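Local coordinates for lytic chitin monooxygenase (Enterococcus faecalis, PDB 4A02), which oxidatively cleaves the glycosidic bonds of alpha- and beta-chitin by a copper-dependent mechanism, yielding mostly even-numbered oxidised chitooligosaccharides, at residues P75-W80 with V127-I132; W91-T96 with K113-D118; T23-A28 with T64-T69; K139-I144 with A160-I165. One frame throughout, in Å; residues are numbered along the deposited sequence. Where two conformers were deposited one is given.

Overall arrangement
Contacts 1, 2 and 4 are antiparallel strand pairs of the beta sandwich at the heart of this lytic polysaccharide monooxygenase; contact 3 joins two loops beside it. Contact 1 belongs to the three-stranded sheet, contacts 2 and 4 to the other sheet, where 88-96 and 142-150 are neighbours. The sheets meet through apolar side chains, L76 on I144 and I78 on I161, and through Y93, whose hydroxyl bonds to W80 and Q130. Contact 4 is the most buried; contacts 1 and 2 each have a buried face and a more exposed polar one. Contact 3, bound by an arginine rather than backbone ladders, reaches contact 4 where T69 pairs with 160-165.

Contact 1 of 4, residues P75-W80 with V127-I132; sequences PLDITW and VVKQTI
D77 and T131 stand side by side and point the same way, on the more exposed face of an antiparallel strand pair in the smaller sheet of the sandwich. T131 OG1 donates to D77 OD1 at 2.7 Å, meeting the carboxylate on its anti side and 28° out of its plane. D77 CG lies anti to the carbonyl carbon (chi1 -70°), and the end of the side chain comes nearer to 127-132 than its CB does. On the same face T79 crosses V127 obliquely, methyl against methyl, CG2 to CG1 at 3.6 Å, and the T79 hydroxyl lies against the aliphatic CG of K129. On the other face I78 and I132 touch by their branch methyls, CG2 to CG2 at 4.1 Å, beside L76 and W80, whose CB atoms pack near I132 CG1 and V128 CB. Six backbone bonds hold this register, among them I78 N to Q130 O at 2.8 Å. The W80 and Q130 side chains leave the strand pair on this inner face, and both bond to the Y93 hydroxyl on strand 88-96 of the facing sheet. W80 also lies about 9 Å, side chain to side chain, from the copper ligand H1. The chemistry is thus split by face: a hydroxyl-carboxylate bond outside, with K129 NZ 5.0 Å from D77 OD2 and likely to favour its negative charge, and a mainly apolar inner layer in which W80 NE1 and Q130 OE1 find their partner on the facing sheet.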
# COMPACT_ATOMS: atom_id res chain seq x y z
N PRO A 75 -4.93 4.06 -16.43
CA PRO A 75 -4.60 2.72 -15.98
C PRO A 75 -3.19 2.61 -15.48
O PRO A 75 -2.25 3.06 -16.13
CB PRO A 75 -4.86 1.85 -17.23
CG PRO A 75 -5.83 2.67 -18.04
CD PRO A 75 -5.45 4.10 -17.82
N LEU A 76 -3.04 1.98 -14.32
CA LEU A 76 -1.74 1.76 -13.67
C LEU A 76 -1.63 0.26 -13.40
O LEU A 76 -2.50 -0.33 -12.74
CB LEU A 76 -1.67 2.51 -12.34
CG LEU A 76 -0.40 2.21 -11.51
CD1 LEU A 76 0.85 2.73 -12.17
CD2 LEU A 76 -0.58 2.82 -10.13
N ASP A 77 -0.54 -0.36 -13.87
CA ASP A 77 -0.26 -1.74 -13.55
C ASP A 77 0.42 -1.78 -12.17
O ASP A 77 1.45 -1.14 -11.97
CB ASP A 77 0.61 -2.35 -14.62
CG ASP A 77 -0.09 -2.55 -15.95
OD1 ASP A 77 -1.35 -2.55 -16.00
OD2 ASP A 77 0.62 -2.68 -16.98
N ILE A 78 -0.17 -2.52 -11.27
CA ILE A 78 0.31 -2.58 -9.88
C ILE A 78 0.58 -4.05 -9.55
O ILE A 78 -0.32 -4.87 -9.82
CB ILE A 78 -0.72 -1.86 -9.00
CG1 ILE A 78 -0.24 -1.77 -7.58
CG2 ILE A 78 -2.13 -2.44 -9.08
CD1 ILE A 78 -0.81 -0.60 -6.78
N THR A 79 1.83 -4.41 -9.12
CA THR A 79 2.33 -5.77 -8.93
C THR A 79 2.62 -6.03 -7.46
O THR A 79 3.37 -5.26 -6.84
CB THR A 79 3.59 -6.01 -9.75
OG1 THR A 79 3.29 -5.85 -11.13
CG2 THR A 79 4.16 -7.44 -9.60
N TRP A 80 2.08 -7.12 -6.95
CA TRP A 80 2.42 -7.66 -5.65
C TRP A 80 3.49 -8.75 -5.79
O TRP A 80 3.51 -9.49 -6.77
CB TRP A 80 1.24 -8.24 -4.91
CG TRP A 80 0.18 -7.30 -4.48
CD1 TRP A 80 -0.74 -6.66 -5.25
CD2 TRP A 80 -0.11 -6.91 -3.12
NE1 TRP A 80 -1.58 -5.88 -4.47
CE2 TRP A 80 -1.21 -6.04 -3.16
CE3 TRP A 80 0.47 -7.22 -1.88
CZ2 TRP A 80 -1.75 -5.48 -2.00
CZ3 TRP A 80 -0.05 -6.68 -0.74
CH2 TRP A 80 -1.16 -5.80 -0.79
N VAL A 127 3.91 -13.67 -8.03
CA VAL A 127 3.85 -12.37 -8.64
C VAL A 127 2.42 -12.14 -9.16
O VAL A 127 1.92 -12.93 -9.96
CB VAL A 127 4.87 -12.20 -9.78
CG1 VAL A 127 4.74 -10.86 -10.44
CG2 VAL A 127 6.24 -12.40 -9.25
N VAL A 128 1.74 -11.11 -8.65
CA VAL A 128 0.37 -10.83 -9.02
C VAL A 128 0.30 -9.44 -9.64
O VAL A 128 0.65 -8.48 -9.00
CB VAL A 128 -0.58 -10.83 -7.77
CG1 VAL A 128 -2.00 -10.50 -8.21
CG2 VAL A 128 -0.59 -12.17 -7.11
N LYS A 129 -0.12 -9.37 -10.87
CA LYS A 129 -0.18 -8.09 -11.64
C LYS A 129 -1.65 -7.78 -11.87
O LYS A 129 -2.41 -8.62 -12.37
CB LYS A 129 0.56 -8.04 -13.01
CG LYS A 129 0.58 -6.61 -13.74
CD LYS A 129 1.45 -6.55 -14.96
CE LYS A 129 0.60 -6.99 -16.16
NZ LYS A 129 1.49 -7.63 -17.17
N GLN A 130 -2.05 -6.57 -11.50
CA GLN A 130 -3.40 -6.06 -11.65
C GLN A 130 -3.34 -4.70 -12.24
O GLN A 130 -2.28 -4.09 -12.28
CB GLN A 130 -4.10 -6.00 -10.32
CG GLN A 130 -4.18 -7.39 -9.71
CD GLN A 130 -4.84 -7.41 -8.36
OE1 GLN A 130 -4.84 -6.47 -7.57
NE2 GLN A 130 -5.39 -8.56 -8.04
N THR A 131 -4.46 -4.20 -12.76
CA THR A 131 -4.52 -2.88 -13.31
C THR A 131 -5.62 -2.09 -12.63
O THR A 131 -6.74 -2.60 -12.55
CB THR A 131 -4.76 -2.91 -14.84
OG1 THR A 131 -3.71 -3.74 -15.42
CG2 THR A 131 -4.80 -1.52 -15.42
N ILE A 132 -5.32 -0.90 -12.15
CA ILE A 132 -6.28 -0.02 -11.51
C ILE A 132 -6.32 1.31 -12.23
O ILE A 132 -5.34 1.75 -12.84
CB ILE A 132 -5.97 0.13 -9.99
CG1 ILE A 132 -4.66 0.91 -9.77
CG2 ILE A 132 -5.99 -1.20 -9.32
CD1 ILE A 132 -4.40 1.17 -8.30

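Contact 2 of 4, residues W91-T96 with K113-D118; sequences WDYYIT and KIASID
A classic beta bulge interrupts the antiparallel pairing of W91-T96 with K113-D118: I114 and A115 both face Y93. Y93 O therefore accepts two N-H groups from the same face of its carbonyl plane, I114 N at 2.8 Å and A115 N at 3.2 Å, and beyond it the register shifts by one residue. Polar chemistry gathers at D92 on one face. Its OD1 takes S116 OG at 2.7 Å, nearly along the carboxylate C-O bond, and, in a salt bridge, K113 NZ at 2.8 Å from above the carboxylate, 58° out of its plane; the two donors come from opposite faces. The lysine chain runs extended from CG, which is anti to the backbone N (chi1 -169°), and crosses the Y94 side chain at a slant, its CG 3.7 Å from Y94 CE2. One water joins the ends of both, accepting from K113 NZ and bonded to Y94 OH. On the other face Y93 CD1 rests 4.0 Å from A115 CB, with I117 CD1 farther along the ring, and W91 sets its CD1 against I117 CG2. Past the bulge, I95 CG2 meets I114 CG2 at 3.8 Å. Q130 and I132 of strand 127-134 cover the face carrying Y93, A115 and I117, while W91 stacks on W148. Strand 142-150 pairs with 88-96 along its other edge, through backbone bonds such as Y94 with Y145.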
# COMPACT_ATOMS: atom_id res chain seq x y z
N TRP A 91 -8.87 -7.87 -3.35
CA TRP A 91 -7.81 -6.85 -3.49
C TRP A 91 -8.53 -5.54 -3.61
O TRP A 91 -9.36 -5.34 -4.52
CB TRP A 91 -6.96 -7.09 -4.72
CG TRP A 91 -6.45 -8.50 -4.95
CD1 TRP A 91 -7.12 -9.56 -5.53
CD2 TRP A 91 -5.15 -8.98 -4.59
NE1 TRP A 91 -6.32 -10.65 -5.57
CE2 TRP A 91 -5.09 -10.32 -4.98
CE3 TRP A 91 -4.05 -8.41 -3.98
CZ2 TRP A 91 -3.96 -11.10 -4.77
CZ3 TRP A 91 -2.93 -9.17 -3.79
CH2 TRP A 91 -2.85 -10.51 -4.19
N ASP A 92 -8.25 -4.59 -2.71
CA ASP A 92 -8.89 -3.28 -2.73
C ASP A 92 -7.85 -2.19 -2.83
O ASP A 92 -6.76 -2.31 -2.27
CB ASP A 92 -9.71 -3.05 -1.46
CG ASP A 92 -10.88 -4.01 -1.35
OD1 ASP A 92 -11.81 -3.86 -2.14
OD2 ASP A 92 -10.84 -4.84 -0.47
N TYR A 93 -8.20 -1.11 -3.52
CA TYR A 93 -7.29 0.01 -3.73
C TYR A 93 -8.00 1.32 -3.51
O TYR A 93 -9.13 1.52 -3.99
CB TYR A 93 -6.71 -0.03 -5.13
CG TYR A 93 -5.89 -1.25 -5.43
CD1 TYR A 93 -6.48 -2.44 -5.86
CD2 TYR A 93 -4.52 -1.26 -5.25
CE1 TYR A 93 -5.71 -3.55 -6.12
CE2 TYR A 93 -3.77 -2.37 -5.51
CZ TYR A 93 -4.36 -3.53 -5.96
OH TYR A 93 -3.53 -4.60 -6.20
N TYR A 94 -7.30 2.22 -2.82
CA TYR A 94 -7.74 3.57 -2.49
C TYR A 94 -6.68 4.55 -2.90
O TYR A 94 -5.49 4.18 -2.92
CB TYR A 94 -8.00 3.67 -0.97
CG TYR A 94 -8.91 2.64 -0.39
CD1 TYR A 94 -8.40 1.35 -0.08
CD2 TYR A 94 -10.24 2.87 -0.13
CE1 TYR A 94 -9.21 0.38 0.47
CE2 TYR A 94 -11.06 1.86 0.42
CZ TYR A 94 -10.50 0.60 0.70
OH TYR A 94 -11.34 -0.37 1.23
N ILE A 95 -7.03 5.83 -3.12
CA ILE A 95 -6.04 6.84 -3.36
C ILE A 95 -6.48 8.14 -2.71
O ILE A 95 -7.68 8.50 -2.73
CB ILE A 95 -5.71 7.02 -4.85
CG1 ILE A 95 -4.48 7.89 -5.05
CG2 ILE A 95 -6.89 7.54 -5.64
CD1 ILE A 95 -4.01 7.94 -6.49
N THR A 96 -5.54 8.88 -2.15
CA THR A 96 -5.82 10.18 -1.59
C THR A 96 -6.48 11.09 -2.60
O THR A 96 -6.20 11.02 -3.81
CB THR A 96 -4.49 10.83 -1.09
OG1 THR A 96 -3.47 10.64 -2.06
CG2 THR A 96 -4.03 10.24 0.21
N LYS A 113 -12.04 5.22 -2.82
CA LYS A 113 -11.85 3.85 -3.27
C LYS A 113 -11.89 3.79 -4.79
O LYS A 113 -12.81 4.36 -5.39
CB LYS A 113 -12.91 2.90 -2.68
CG LYS A 113 -12.55 1.46 -2.92
CD LYS A 113 -13.47 0.50 -2.20
CE LYS A 113 -12.89 -0.88 -2.17
NZ LYS A 113 -13.80 -1.93 -1.72
N ILE A 114 -10.90 3.17 -5.39
CA ILE A 114 -10.77 3.15 -6.85
C ILE A 114 -10.81 1.76 -7.46
O ILE A 114 -11.01 1.68 -8.71
CB ILE A 114 -9.55 3.96 -7.34
CG1 ILE A 114 -8.25 3.42 -6.83
CG2 ILE A 114 -9.78 5.43 -7.02
CD1 ILE A 114 -7.03 4.03 -7.49
N ALA A 115 -10.66 0.69 -6.73
CA ALA A 115 -10.79 -0.66 -7.29
C ALA A 115 -11.10 -1.65 -6.20
O ALA A 115 -10.66 -1.51 -5.06
CB ALA A 115 -9.51 -1.08 -8.03
N SER A 116 -11.84 -2.67 -6.60
CA SER A 116 -12.11 -3.83 -5.75
C SER A 116 -12.12 -5.05 -6.68
O SER A 116 -12.98 -5.14 -7.58
CB SER A 116 -13.46 -3.72 -5.03
OG SER A 116 -13.57 -4.78 -4.04
N ILE A 117 -11.23 -5.95 -6.49
CA ILE A 117 -11.06 -7.12 -7.33
C ILE A 117 -11.30 -8.37 -6.48
O ILE A 117 -10.71 -8.58 -5.44
CB ILE A 117 -9.66 -7.15 -7.91
CG1 ILE A 117 -9.40 -5.87 -8.73
CG2 ILE A 117 -9.33 -8.41 -8.70
CD1 ILE A 117 -7.94 -5.70 -9.11
N ASP A 118 -12.22 -9.22 -7.00
CA ASP A 118 -12.57 -10.45 -6.29
C ASP A 118 -11.42 -11.42 -6.41
O ASP A 118 -10.95 -11.68 -7.53
CB ASP A 118 -13.91 -10.97 -6.86
CG ASP A 118 -14.50 -12.19 -6.13
OD1 ASP A 118 -13.96 -12.80 -5.17
OD2 ASP A 118 -15.65 -12.55 -6.48
O HOH W 1 -13.87 -0.82 1.00

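Contact 3 of 4, residues T23-A28 with T64-T69; sequences TNVGRA and TRWHKT
The two segments carry almost no regular structure where they meet: T23-V25 is loop, with N24 at a positive phi of 43°, while R65 has helix-like backbone angles and the chain becomes extended from W66 toward strand 69-71. The nearest CA atoms, those of T23 and W66, are 7.9 Å apart, so side chains bridge the gap in this loop-to-loop contact beside the beta sandwich. The R65 guanidinium makes a forked, two-pronged donor to consecutive carbonyls: NH1 reaches T23 O at 2.9 Å, nearly straight at 175°, and NH2 reaches N24 O at 2.8 Å. Both oxygens lie near the guanidinium plane, although NH1 stands above the carbonyl plane of T23. The arginine chain bends at chi2 (68°) and runs over the W66 indole, CG above the ring centre, with W66 CH2 in turn against one face of the guanidinium. E60 forms a salt bridge to R65 NE, which would help fix the group's rotation and balance its charge, and E60 O accepts from W66 NE1; R10 makes a cation-pi contact with W66. The N24 amide and R65 guanidinium planes are nearly parallel, and N24 CB is 3.6 Å from R65 NH2. A water spans the backbones from T23 N to R65 O. The buried V25 adds the apolar part: its CG1 touches W66 CZ3 at 3.7 Å.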
# COMPACT_ATOMS: atom_id res chain seq x y z
N THR A 23 14.16 5.52 4.21
CA THR A 23 14.80 5.39 5.51
C THR A 23 13.77 5.30 6.62
O THR A 23 12.63 5.75 6.51
CB THR A 23 15.80 6.54 5.73
OG1 THR A 23 15.10 7.75 5.64
CG2 THR A 23 16.97 6.42 4.78
N ASN A 24 14.21 4.70 7.71
CA ASN A 24 13.44 4.54 8.95
C ASN A 24 12.00 4.13 8.70
O ASN A 24 11.04 4.88 8.91
CB ASN A 24 13.53 5.74 9.85
CG ASN A 24 12.90 5.46 11.20
OD1 ASN A 24 12.73 4.29 11.57
ND2 ASN A 24 12.57 6.51 11.93
N VAL A 25 11.82 2.86 8.32
CA VAL A 25 10.52 2.25 8.14
C VAL A 25 10.25 1.20 9.26
O VAL A 25 9.36 0.35 9.13
CB VAL A 25 10.35 1.61 6.76
CG1 VAL A 25 10.34 2.68 5.68
CG2 VAL A 25 11.38 0.56 6.48
N GLY A 26 10.97 1.30 10.38
CA GLY A 26 10.79 0.35 11.44
C GLY A 26 11.02 -1.06 10.96
O GLY A 26 11.92 -1.35 10.18
N ARG A 27 10.17 -1.98 11.45
CA ARG A 27 10.30 -3.40 11.12
C ARG A 27 10.25 -3.67 9.63
O ARG A 27 10.74 -4.71 9.21
CB ARG A 27 9.20 -4.22 11.77
CG ARG A 27 9.31 -4.43 13.26
CD ARG A 27 8.06 -5.08 13.82
NE ARG A 27 7.95 -6.44 13.35
CZ ARG A 27 6.93 -7.24 13.60
NH1 ARG A 27 5.93 -6.84 14.33
NH2 ARG A 27 6.90 -8.46 13.15
N ALA A 28 9.66 -2.77 8.83
CA ALA A 28 9.57 -3.03 7.39
C ALA A 28 10.90 -3.09 6.71
O ALA A 28 10.99 -3.56 5.58
CB ALA A 28 8.67 -1.99 6.73
N THR A 64 8.35 15.48 2.49
CA THR A 64 9.65 15.04 2.04
C THR A 64 10.09 13.70 2.65
O THR A 64 11.18 13.22 2.33
CB THR A 64 10.73 16.08 2.29
OG1 THR A 64 10.81 16.37 3.66
CG2 THR A 64 10.37 17.36 1.51
N ARG A 65 9.28 13.06 3.48
CA ARG A 65 9.71 11.90 4.21
C ARG A 65 10.00 10.69 3.32
O ARG A 65 10.86 9.88 3.65
CB ARG A 65 8.64 11.53 5.25
CG ARG A 65 8.96 10.43 6.22
CD ARG A 65 10.07 10.80 7.22
NE ARG A 65 10.21 9.75 8.23
CZ ARG A 65 10.78 8.57 7.99
NH1 ARG A 65 11.46 8.37 6.88
NH2 ARG A 65 10.70 7.66 8.88
N TRP A 66 9.20 10.51 2.27
CA TRP A 66 9.14 9.27 1.54
C TRP A 66 9.45 9.47 0.07
O TRP A 66 9.12 10.49 -0.54
CB TRP A 66 7.74 8.64 1.66
CG TRP A 66 7.27 8.48 3.05
CD1 TRP A 66 6.20 9.05 3.65
CD2 TRP A 66 7.88 7.65 4.09
NE1 TRP A 66 6.08 8.66 4.96
CE2 TRP A 66 7.11 7.79 5.25
CE3 TRP A 66 9.02 6.82 4.12
CZ2 TRP A 66 7.41 7.13 6.44
CZ3 TRP A 66 9.31 6.18 5.29
CH2 TRP A 66 8.53 6.33 6.42
N HIS A 67 10.06 8.44 -0.55
CA HIS A 67 10.32 8.45 -1.98
C HIS A 67 9.01 8.21 -2.75
O HIS A 67 8.23 7.33 -2.41
CB HIS A 67 11.34 7.36 -2.34
CG HIS A 67 12.71 7.73 -1.94
ND1 HIS A 67 13.12 7.65 -0.62
CD2 HIS A 67 13.75 8.20 -2.62
CE1 HIS A 67 14.38 8.05 -0.54
NE2 HIS A 67 14.79 8.42 -1.73
N LYS A 68 8.80 8.99 -3.80
CA LYS A 68 7.52 9.02 -4.51
C LYS A 68 7.74 8.62 -5.97
O LYS A 68 8.40 9.36 -6.72
CB LYS A 68 6.95 10.43 -4.47
CG LYS A 68 6.76 10.98 -3.06
CD LYS A 68 6.58 12.48 -3.07
CE LYS A 68 6.58 13.14 -1.74
NZ LYS A 68 7.94 13.03 -1.07
N THR A 69 7.20 7.49 -6.40
CA THR A 69 7.34 7.06 -7.79
C THR A 69 6.51 7.94 -8.70
O THR A 69 5.31 8.13 -8.47
CB THR A 69 6.87 5.60 -7.95
OG1 THR A 69 7.71 4.76 -7.17
CG2 THR A 69 6.91 5.16 -9.39
O HOH W 2 12.89 7.94 2.87

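Contact 4 of 4, residues K139-I144 with A160-I165; sequences KGYHVI and AIDVNI
I144 and I161 face each other at the end of this contact nearer the turn of the beta hairpin formed by strands 142-150 and 155-165, part of the larger sheet of the sandwich. Their side chains cross obliquely, I161 CD1 lying against I144 CG2 at 4.0 Å. The other branch of I144 ends in CD1, which meets V163 CG1 with the two side chains at about a right angle. V163 is the bump of the middle: its CG2 rests against both the carbonyl O of H142, at 3.5 Å, and the H142 CB. Next along this face, the I165 and H142 side chains cross at about a right angle, and I165 CD1 touches H142 CD2 at 3.7 Å; with I165 CG1 anti to the carbonyl carbon (chi1 -53°), that branch also packs on G140 O. G140 has no side chain of its own on this face, at a positive phi of 87°, and pairs with I165 through two backbone bonds. The imidazole is fixed by partners outside the hairpin, ND1 to T96 and NE2 to N98, while strand 69-71 touches V163 and I165 through I71. On the other face Y141 lies alongside D162, pointing the same way, and V143 CG2 also approaches the carboxylate. D162 OD2 forms a salt bridge with R10, probably keeping the buried acid charged, and Q61 bonds to the tyrosine hydroxyl. Y141 OH donates to D162 OD1 at 2.7 Å, arriving from above the carboxylate, 41° out of its plane.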
# COMPACT_ATOMS: atom_id res chain seq x y z
N LYS A 139 -3.19 14.91 -9.35
CA LYS A 139 -1.90 15.51 -9.65
C LYS A 139 -1.11 15.66 -8.37
O LYS A 139 -1.70 15.94 -7.31
CB LYS A 139 -2.04 16.85 -10.34
CG LYS A 139 -0.81 17.38 -11.01
CD LYS A 139 -1.00 18.56 -11.85
CE LYS A 139 0.27 19.08 -12.49
NZ LYS A 139 0.04 20.50 -12.98
N GLY A 140 0.20 15.50 -8.48
CA GLY A 140 1.10 15.75 -7.36
C GLY A 140 1.28 14.53 -6.47
O GLY A 140 0.99 13.40 -6.85
N TYR A 141 1.81 14.77 -5.27
CA TYR A 141 2.06 13.71 -4.32
C TYR A 141 0.76 13.10 -3.85
O TYR A 141 -0.13 13.85 -3.35
CB TYR A 141 2.84 14.26 -3.14
CG TYR A 141 3.14 13.31 -2.00
CD1 TYR A 141 3.23 11.93 -2.18
CD2 TYR A 141 3.33 13.81 -0.73
CE1 TYR A 141 3.49 11.08 -1.13
CE2 TYR A 141 3.64 12.98 0.33
CZ TYR A 141 3.71 11.61 0.14
OH TYR A 141 4.05 10.80 1.20
N HIS A 142 0.62 11.78 -3.96
CA HIS A 142 -0.51 11.02 -3.51
C HIS A 142 -0.04 9.74 -2.86
O HIS A 142 1.09 9.29 -3.05
CB HIS A 142 -1.45 10.69 -4.70
CG HIS A 142 -2.28 11.90 -5.06
ND1 HIS A 142 -3.34 12.23 -4.24
CD2 HIS A 142 -2.13 12.84 -6.02
CE1 HIS A 142 -3.83 13.33 -4.74
NE2 HIS A 142 -3.14 13.74 -5.80
N VAL A 143 -0.96 9.15 -2.06
CA VAL A 143 -0.75 7.84 -1.48
C VAL A 143 -1.82 6.92 -2.00
O VAL A 143 -3.02 7.19 -1.86
CB VAL A 143 -0.72 7.89 0.06
CG1 VAL A 143 -0.60 6.49 0.66
CG2 VAL A 143 0.41 8.78 0.56
N ILE A 144 -1.39 5.80 -2.59
CA ILE A 144 -2.26 4.68 -2.91
C ILE A 144 -2.21 3.72 -1.73
O ILE A 144 -1.15 3.43 -1.20
CB ILE A 144 -1.82 3.99 -4.21
CG1 ILE A 144 -1.87 4.95 -5.40
CG2 ILE A 144 -2.62 2.72 -4.47
CD1 ILE A 144 -1.16 4.44 -6.62
N ALA A 160 0.73 0.98 1.92
CA ALA A 160 0.79 2.37 1.47
C ALA A 160 1.89 2.54 0.44
O ALA A 160 3.01 2.03 0.62
CB ALA A 160 1.06 3.28 2.67
N ILE A 161 1.58 3.27 -0.63
CA ILE A 161 2.48 3.47 -1.78
C ILE A 161 2.49 4.95 -2.10
O ILE A 161 1.45 5.56 -2.36
CB ILE A 161 1.94 2.68 -2.98
CG1 ILE A 161 1.77 1.18 -2.70
CG2 ILE A 161 2.82 2.91 -4.21
CD1 ILE A 161 0.57 0.60 -3.32
N ASP A 162 3.67 5.57 -2.05
CA ASP A 162 3.84 6.99 -2.34
C ASP A 162 4.10 7.20 -3.84
O ASP A 162 5.02 6.58 -4.39
CB ASP A 162 5.02 7.53 -1.54
CG ASP A 162 4.82 7.41 -0.06
OD1 ASP A 162 4.02 8.23 0.49
OD2 ASP A 162 5.43 6.51 0.56
N VAL A 163 3.31 8.08 -4.46
CA VAL A 163 3.47 8.36 -5.87
C VAL A 163 3.44 9.87 -6.09
O VAL A 163 2.91 10.64 -5.28
CB VAL A 163 2.41 7.66 -6.73
CG1 VAL A 163 2.56 6.16 -6.62
CG2 VAL A 163 0.99 8.11 -6.39
N ASN A 164 4.01 10.28 -7.22
CA ASN A 164 3.94 11.65 -7.72
C ASN A 164 3.24 11.59 -9.06
O ASN A 164 3.79 10.99 -9.99
CB ASN A 164 5.33 12.27 -7.82
CG ASN A 164 5.23 13.65 -8.43
OD1 ASN A 164 4.51 14.51 -7.93
ND2 ASN A 164 5.90 13.82 -9.55
N ILE A 165 2.06 12.16 -9.15
CA ILE A 165 1.24 12.01 -10.32
C ILE A 165 1.46 13.22 -11.23
O ILE A 165 1.22 14.36 -10.85
CB ILE A 165 -0.23 11.79 -9.96
CG1 ILE A 165 -0.33 10.63 -8.96
CG2 ILE A 165 -1.05 11.56 -11.22
CD1 ILE A 165 -1.72 10.17 -8.58